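Local structure of sensor protein (Shewanella oneidensis, 3LIC) at residues S18-L29 / S245-V256. The protein probably senses a signal through its extracellular PDC domain and relays it across the membrane as a two-component histidine kinase. Sequence-based numbering, arbitrary orientation. Where two conformers were deposited one is given.
Sequences SSHSASRLQFLL and SVAEVAKLKWRV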
ATOM      1  N   SER A  18      12.366   1.417 -13.371  1.00 22.70           N
ATOM      2  CA  SER A  18      11.840   0.565 -12.335  1.00 21.67           C
ATOM      3  C   SER A  18      12.686   0.775 -11.050  1.00 22.15           C
ATOM      4  O   SER A  18      12.176   0.814  -9.941  1.00 21.00           O
ATOM      5  CB  SER A  18      11.857  -0.881 -12.802  1.00 20.77           C
ATOM      6  OG  SER A  18      13.206  -1.287 -12.884  1.00 21.78           O
ATOM      7  N   SER A  19      13.987   0.938 -11.214  1.00 23.11           N
ATOM      8  CA  SER A  19      14.866   1.245 -10.095  1.00 24.42           C
ATOM      9  C   SER A  19      14.532   2.578  -9.401  1.00 24.75           C
ATOM     10  O   SER A  19      14.485   2.627  -8.190  1.00 24.48           O
ATOM     11  CB  SER A  19      16.285   1.335 -10.610  1.00 24.79           C
ATOM     12  OG  SER A  19      17.126   1.667  -9.543  1.00 29.60           O
ATOM     13  N   HIS A  20      14.358   3.662 -10.171  1.00 25.38           N
ATOM     14  CA  HIS A  20      13.903   4.964  -9.632  1.00 26.28           C
ATOM     15  C   HIS A  20      12.507   4.872  -8.945  1.00 25.41           C
ATOM     16  O   HIS A  20      12.288   5.440  -7.873  1.00 24.67           O
ATOM     17  CB  HIS A  20      13.872   6.051 -10.724  1.00 26.14           C
ATOM     18  CG  HIS A  20      15.244   6.505 -11.178  1.00 32.16           C
ATOM     19  ND1 HIS A  20      16.206   5.633 -11.665  0.50 32.35           N
ATOM     20  CD2 HIS A  20      15.805   7.741 -11.246  0.50 33.23           C
ATOM     21  CE1 HIS A  20      17.292   6.307 -12.004  0.50 31.25           C
ATOM     22  NE2 HIS A  20      17.078   7.587 -11.756  0.50 33.64           N
ATOM     23  N   SER A  21      11.579   4.182  -9.590  1.00 24.37           N
ATOM     24  CA  SER A  21      10.251   3.968  -9.057  1.00 23.97           C
ATOM     25  C   SER A  21      10.195   3.069  -7.815  1.00 23.04           C
ATOM     26  O   SER A  21       9.356   3.301  -6.937  1.00 22.20           O
ATOM     27  CB  SER A  21       9.373   3.372 -10.122  1.00 23.94           C
ATOM     28  OG  SER A  21       8.942   4.445 -10.902  1.00 28.26           O
ATOM     29  N   ALA A  22      11.048   2.048  -7.751  1.00 21.14           N
ATOM     30  CA  ALA A  22      11.124   1.221  -6.536  1.00 20.27           C
ATOM     31  C   ALA A  22      11.613   2.125  -5.405  1.00 19.82           C
ATOM     32  O   ALA A  22      11.299   1.972  -4.246  1.00 20.61           O
ATOM     33  CB  ALA A  22      12.133  -0.005  -6.739  1.00 17.09           C
ATOM     34  N   SER A  23      12.452   3.052  -5.771  1.00 19.48           N
ATOM     35  CA  SER A  23      13.014   3.988  -4.854  1.00 20.44           C
ATOM     36  C   SER A  23      11.987   4.952  -4.252  1.00 19.58           C
ATOM     37  O   SER A  23      11.970   5.180  -3.041  1.00 20.20           O
ATOM     38  CB  SER A  23      14.026   4.829  -5.640  1.00 21.08           C
ATOM     39  OG  SER A  23      15.140   5.047  -4.877  1.00 21.65           O
ATOM     40  N   ARG A  24      11.235   5.609  -5.105  1.00 18.34           N
ATOM     41  CA  ARG A  24      10.120   6.463  -4.698  0.50 18.75           C
ATOM     42  C   ARG A  24       9.213   5.694  -3.754  1.00 18.78           C
ATOM     43  O   ARG A  24       8.790   6.184  -2.715  1.00 19.97           O
ATOM     44  CB  ARG A  24       9.301   6.885  -5.929  0.50 18.19           C
ATOM     45  CG  ARG A  24      10.178   7.475  -7.063  0.50 18.10           C
ATOM     46  CD  ARG A  24       9.446   8.383  -8.072  0.50 13.91           C
ATOM     47  NE  ARG A  24      10.482   9.069  -8.826  0.50 15.97           N
ATOM     48  CZ  ARG A  24      10.849   8.797 -10.075  0.50 15.22           C
ATOM     49  NH1 ARG A  24      10.201   7.897 -10.796  0.50  6.20           N
ATOM     50  NH2 ARG A  24      11.857   9.475 -10.603  0.50 17.87           N
ATOM     51  N   LEU A  25       8.893   4.462  -4.147  1.00 18.01           N
ATOM     52  CA  LEU A  25       7.957   3.677  -3.394  1.00 17.38           C
ATOM     53  C   LEU A  25       8.601   3.376  -2.040  1.00 17.97           C
ATOM     54  O   LEU A  25       7.936   3.464  -1.044  1.00 17.73           O
ATOM     55  CB  LEU A  25       7.510   2.389  -4.130  1.00 17.04           C
ATOM     56  CG  LEU A  25       6.693   1.373  -3.299  1.00 16.75           C
ATOM     57  CD1 LEU A  25       5.352   1.851  -2.860  1.00 10.32           C
ATOM     58  CD2 LEU A  25       6.550   0.055  -4.062  1.00 14.94           C
ATOM     59  N   GLN A  26       9.900   3.057  -1.997  1.00 17.94           N
ATOM     60  CA  GLN A  26      10.566   2.833  -0.714  1.00 17.92           C
ATOM     61  C   GLN A  26      10.462   3.997   0.286  1.00 17.20           C
ATOM     62  O   GLN A  26      10.134   3.799   1.464  1.00 14.33           O
ATOM     63  CB  GLN A  26      12.064   2.541  -0.940  1.00 19.84           C
ATOM     64  CG  GLN A  26      12.823   2.072   0.341  1.00 20.19           C
ATOM     65  CD  GLN A  26      14.336   2.159   0.167  1.00 28.46           C
ATOM     66  OE1 GLN A  26      14.850   2.270  -0.952  1.00 26.01           O
ATOM     67  NE2 GLN A  26      15.056   2.136   1.280  1.00 29.50           N
ATOM     68  N   PHE A  27      10.782   5.212  -0.181  1.00 16.82           N
ATOM     69  CA  PHE A  27      10.703   6.355   0.680  1.00 18.07           C
ATOM     70  C   PHE A  27       9.226   6.646   1.126  1.00 17.27           C
ATOM     71  O   PHE A  27       9.002   7.026   2.254  1.00 18.20           O
ATOM     72  CB  PHE A  27      11.477   7.554   0.067  1.00 18.86           C
ATOM     73  CG  PHE A  27      12.983   7.347   0.112  1.00 25.73           C
ATOM     74  CD1 PHE A  27      13.680   7.419   1.331  1.00 29.78           C
ATOM     75  CD2 PHE A  27      13.701   7.082  -1.040  1.00 30.33           C
ATOM     76  CE1 PHE A  27      15.052   7.198   1.385  1.00 32.67           C
ATOM     77  CE2 PHE A  27      15.057   6.852  -0.989  1.00 31.37           C
ATOM     78  CZ  PHE A  27      15.732   6.900   0.234  1.00 34.73           C
ATOM     79  N   LEU A  28       8.239   6.386   0.263  1.00 16.05           N
ATOM     80  CA  LEU A  28       6.845   6.567   0.579  1.00 15.26           C
ATOM     81  C   LEU A  28       6.421   5.618   1.699  1.00 15.71           C
ATOM     82  O   LEU A  28       5.744   6.031   2.639  1.00 15.53           O
ATOM     83  CB  LEU A  28       6.009   6.274  -0.664  1.00 15.52           C
ATOM     84  CG  LEU A  28       4.472   6.316  -0.474  1.00 15.14           C
ATOM     85  CD1 LEU A  28       4.021   7.687   0.086  1.00 13.71           C
ATOM     86  CD2 LEU A  28       3.746   6.021  -1.756  1.00 11.39           C
ATOM     87  N   LEU A  29       6.841   4.351   1.613  1.00 14.70           N
ATOM     88  CA  LEU A  29       6.386   3.319   2.551  1.00 14.32           C
ATOM     89  C   LEU A  29       7.123   3.484   3.870  1.00 13.60           C
ATOM     90  O   LEU A  29       6.548   3.341   4.947  1.00 12.64           O
ATOM     91  CB  LEU A  29       6.640   1.911   1.940  1.00 15.69           C
ATOM     92  CG  LEU A  29       5.860   1.504   0.658  1.00 13.60           C
ATOM     93  CD1 LEU A  29       6.336   0.127   0.133  1.00 14.86           C
ATOM     94  CD2 LEU A  29       4.360   1.448   0.902  1.00 12.94           C
ATOM     95  N   SER A 245      10.596  -4.600 -16.592  1.00 18.98           N
ATOM     96  CA  SER A 245      11.718  -4.553 -15.714  1.00 19.53           C
ATOM     97  C   SER A 245      11.188  -4.571 -14.305  1.00 20.32           C
ATOM     98  O   SER A 245      10.299  -3.791 -13.967  1.00 21.42           O
ATOM     99  CB  SER A 245      12.521  -3.288 -15.968  1.00 18.75           C
ATOM    100  OG  SER A 245      13.611  -3.221 -15.110  1.00 19.01           O
ATOM    101  N   VAL A 246      11.764  -5.443 -13.478  1.00 21.08           N
ATOM    102  CA  VAL A 246      11.337  -5.690 -12.121  1.00 19.07           C
ATOM    103  C   VAL A 246      12.428  -5.133 -11.248  1.00 20.62           C
ATOM    104  O   VAL A 246      13.585  -5.432 -11.468  1.00 20.08           O
ATOM    105  CB  VAL A 246      11.294  -7.217 -11.853  1.00 18.96           C
ATOM    106  CG1 VAL A 246      10.984  -7.552 -10.353  1.00 16.83           C
ATOM    107  CG2 VAL A 246      10.337  -7.907 -12.809  1.00 17.85           C
ATOM    108  N   ALA A 247      12.068  -4.338 -10.234  1.00 21.66           N
ATOM    109  CA  ALA A 247      13.042  -3.854  -9.267  1.00 22.05           C
ATOM    110  C   ALA A 247      12.504  -4.187  -7.893  1.00 22.59           C
ATOM    111  O   ALA A 247      11.294  -4.175  -7.660  1.00 23.29           O
ATOM    112  CB  ALA A 247      13.243  -2.377  -9.394  1.00 20.24           C
ATOM    113  N   GLU A 248      13.421  -4.473  -6.981  1.00 23.00           N
ATOM    114  CA  GLU A 248      13.050  -4.791  -5.625  1.00 24.33           C
ATOM    115  C   GLU A 248      13.021  -3.555  -4.679  1.00 23.57           C
ATOM    116  O   GLU A 248      13.818  -2.613  -4.801  1.00 22.37           O
ATOM    117  CB  GLU A 248      13.988  -5.859  -5.101  1.00 24.66           C
ATOM    118  CG  GLU A 248      13.598  -6.296  -3.729  1.00 31.98           C
ATOM    119  CD  GLU A 248      14.051  -7.697  -3.436  1.00 38.99           C
ATOM    120  OE1 GLU A 248      13.265  -8.629  -3.719  1.00 41.67           O
ATOM    121  OE2 GLU A 248      15.191  -7.851  -2.940  1.00 41.08           O
ATOM    122  N   VAL A 249      12.051  -3.528  -3.777  1.00 23.44           N
ATOM    123  CA  VAL A 249      12.091  -2.549  -2.669  1.00 22.84           C
ATOM    124  C   VAL A 249      12.936  -3.080  -1.474  1.00 23.42           C
ATOM    125  O   VAL A 249      12.672  -4.163  -0.913  1.00 22.82           O
ATOM    126  CB  VAL A 249      10.695  -2.240  -2.228  1.00 22.17           C
ATOM    127  CG1 VAL A 249      10.707  -1.251  -1.089  1.00 23.72           C
ATOM    128  CG2 VAL A 249       9.900  -1.724  -3.384  1.00 22.25           C
ATOM    129  N   ALA A 250      13.953  -2.323  -1.079  1.00 23.88           N
ATOM    130  CA  ALA A 250      14.858  -2.773  -0.027  1.00 24.62           C
ATOM    131  C   ALA A 250      14.106  -3.102   1.278  1.00 25.67           C
ATOM    132  O   ALA A 250      13.243  -2.327   1.706  1.00 27.10           O
ATOM    133  CB  ALA A 250      15.879  -1.713   0.198  1.00 24.78           C
ATOM    134  N   LYS A 251      14.390  -4.254   1.888  1.00 26.13           N
ATOM    135  CA  LYS A 251      13.871  -4.650   3.222  1.00 26.77           C
ATOM    136  C   LYS A 251      12.480  -5.264   3.165  1.00 26.46           C
ATOM    137  O   LYS A 251      12.270  -6.339   3.706  1.00 26.49           O
ATOM    138  CB  LYS A 251      13.780  -3.487   4.216  1.00 27.36           C
ATOM    139  CG  LYS A 251      15.066  -2.851   4.643  1.00 32.47           C
ATOM    140  CD  LYS A 251      14.910  -2.390   6.092  1.00 39.57           C
ATOM    141  CE  LYS A 251      16.140  -1.590   6.519  1.00 43.80           C
ATOM    142  NZ  LYS A 251      16.165  -0.394   5.637  1.00 41.96           N
ATOM    143  N   LEU A 252      11.528  -4.542   2.554  1.00 24.21           N
ATOM    144  CA  LEU A 252      10.199  -5.073   2.384  1.00 23.40           C
ATOM    145  C   LEU A 252      10.158  -6.149   1.321  1.00 22.40           C
ATOM    146  O   LEU A 252       9.419  -7.125   1.450  1.00 23.11           O
ATOM    147  CB  LEU A 252       9.230  -3.924   2.034  1.00 24.06           C
ATOM    148  CG  LEU A 252       8.970  -2.900   3.150  1.00 24.02           C
ATOM    149  CD1 LEU A 252       8.521  -1.631   2.496  1.00 24.04           C
ATOM    150  CD2 LEU A 252       7.936  -3.378   4.227  1.00 20.24           C
ATOM    151  N   LYS A 253      10.958  -5.976   0.274  1.00 22.91           N
ATOM    152  CA  LYS A 253      11.079  -6.969  -0.789  1.00 23.02           C
ATOM    153  C   LYS A 253       9.810  -6.972  -1.592  1.00 22.45           C
ATOM    154  O   LYS A 253       9.491  -7.938  -2.280  1.00 22.15           O
ATOM    155  CB  LYS A 253      11.317  -8.351  -0.183  1.00 24.25           C
ATOM    156  CG  LYS A 253      12.719  -8.465   0.342  1.00 28.31           C
ATOM    157  CD  LYS A 253      12.676  -9.169   1.666  1.00 36.37           C
ATOM    158  CE  LYS A 253      14.047  -9.724   1.958  1.00 39.57           C
ATOM    159  NZ  LYS A 253      14.443 -10.379   0.668  1.00 44.48           N
ATOM    160  N   TRP A 254       9.045  -5.895  -1.489  1.00 21.62           N
ATOM    161  CA  TRP A 254       8.068  -5.686  -2.524  1.00 20.93           C
ATOM    162  C   TRP A 254       8.831  -5.453  -3.839  1.00 21.11           C
ATOM    163  O   TRP A 254      10.046  -5.063  -3.809  1.00 19.08           O
ATOM    164  CB  TRP A 254       7.190  -4.488  -2.207  1.00 20.00           C
ATOM    165  CG  TRP A 254       6.405  -4.638  -0.960  1.00 19.85           C
ATOM    166  CD1 TRP A 254       6.575  -5.581   0.042  1.00 18.82           C
ATOM    167  CD2 TRP A 254       5.335  -3.780  -0.526  1.00 16.78           C
ATOM    168  NE1 TRP A 254       5.654  -5.356   1.040  1.00 17.77           N
ATOM    169  CE2 TRP A 254       4.890  -4.262   0.715  1.00 18.01           C
ATOM    170  CE3 TRP A 254       4.688  -2.685  -1.100  1.00 19.25           C
ATOM    171  CZ2 TRP A 254       3.866  -3.656   1.415  1.00 22.34           C
ATOM    172  CZ3 TRP A 254       3.667  -2.091  -0.408  1.00 21.57           C
ATOM    173  CH2 TRP A 254       3.272  -2.567   0.838  1.00 23.25           C
ATOM    174  N   ARG A 255       8.105  -5.708  -4.952  1.00 20.48           N
ATOM    175  CA  ARG A 255       8.556  -5.453  -6.324  1.00 21.11           C
ATOM    176  C   ARG A 255       7.795  -4.344  -7.086  1.00 20.78           C
ATOM    177  O   ARG A 255       6.569  -4.233  -7.024  1.00 20.95           O
ATOM    178  CB  ARG A 255       8.465  -6.718  -7.167  1.00 21.42           C
ATOM    179  CG  ARG A 255       9.767  -7.554  -7.241  1.00 23.43           C
ATOM    180  CD  ARG A 255      10.059  -8.270  -5.941  1.00 25.84           C
ATOM    181  NE  ARG A 255       8.908  -8.989  -5.383  1.00 26.50           N
ATOM    182  CZ  ARG A 255       8.490 -10.188  -5.775  1.00 28.29           C
ATOM    183  NH1 ARG A 255       9.092 -10.814  -6.772  1.00 26.27           N
ATOM    184  NH2 ARG A 255       7.438 -10.749  -5.173  1.00 26.97           N
ATOM    185  N   VAL A 256       8.525  -3.578  -7.881  1.00 20.36           N
ATOM    186  CA  VAL A 256       7.889  -2.659  -8.769  1.00 19.25           C
ATOM    187  C   VAL A 256       8.198  -3.205 -10.114  1.00 19.45           C
ATOM    188  O   VAL A 256       9.356  -3.524 -10.388  1.00 19.51           O
ATOM    189  CB  VAL A 256       8.502  -1.276  -8.632  1.00 19.90           C
ATOM    190  CG1 VAL A 256       8.099  -0.394  -9.811  1.00 16.55           C
ATOM    191  CG2 VAL A 256       8.034  -0.654  -7.285  1.00 19.78           C
TER
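Between S18 and L29 the long helix 2-46 lies across a hairpin, its axis 7.4 Å from that of strand 245-248 at closest approach and turned 36° from it, the CA of S19 lying nearest that of A247 and the CA of A22 nearest that of V249. Small residues let the backbones come close: A22 CB meets A247 CB at 3.7 Å, while the A247 CB also rests 3.4 Å from the S18 carbonyl O. Beside them, the buried hydroxyls of S18 and S245 share a hydrogen bond, OG to OG 3.0 Å; S245 OG has a further partner in Q231. Further along the helix, branched side chains make the apolar contacts. L25, with CG anti to the backbone N (chi1 170°), brings CD2 against V256 CG2, 3.6 Å away, and V249 CG2, lying roughly perpendicular to V249. This is the PDC sensor architecture, in which a long N-terminal helix runs along antiparallel sheets; here it packs on the five-stranded one, where strands 241-248 and 255-261 are neighbours joined by the turn through K251. At that turn L29 CD1 lies over one face of the W254 indole, toward its rim and 3.5 Å from CE3, and also touches L252 CD1; the broad ring suits a place where it must cover a leucine and meet W132 edge-to-face. With an alanine here in place of W254, L29 would probably lose the indole face it rests on, and a gap would open beside W132. On the more exposed flank, the aliphatic part of Q26 runs alongside V249 in the opposite sense, with CB 4.0 Å from V249 CG1, while its amide NE2 hydrogen-bonds to E30 OE2, one turn on in the same helix.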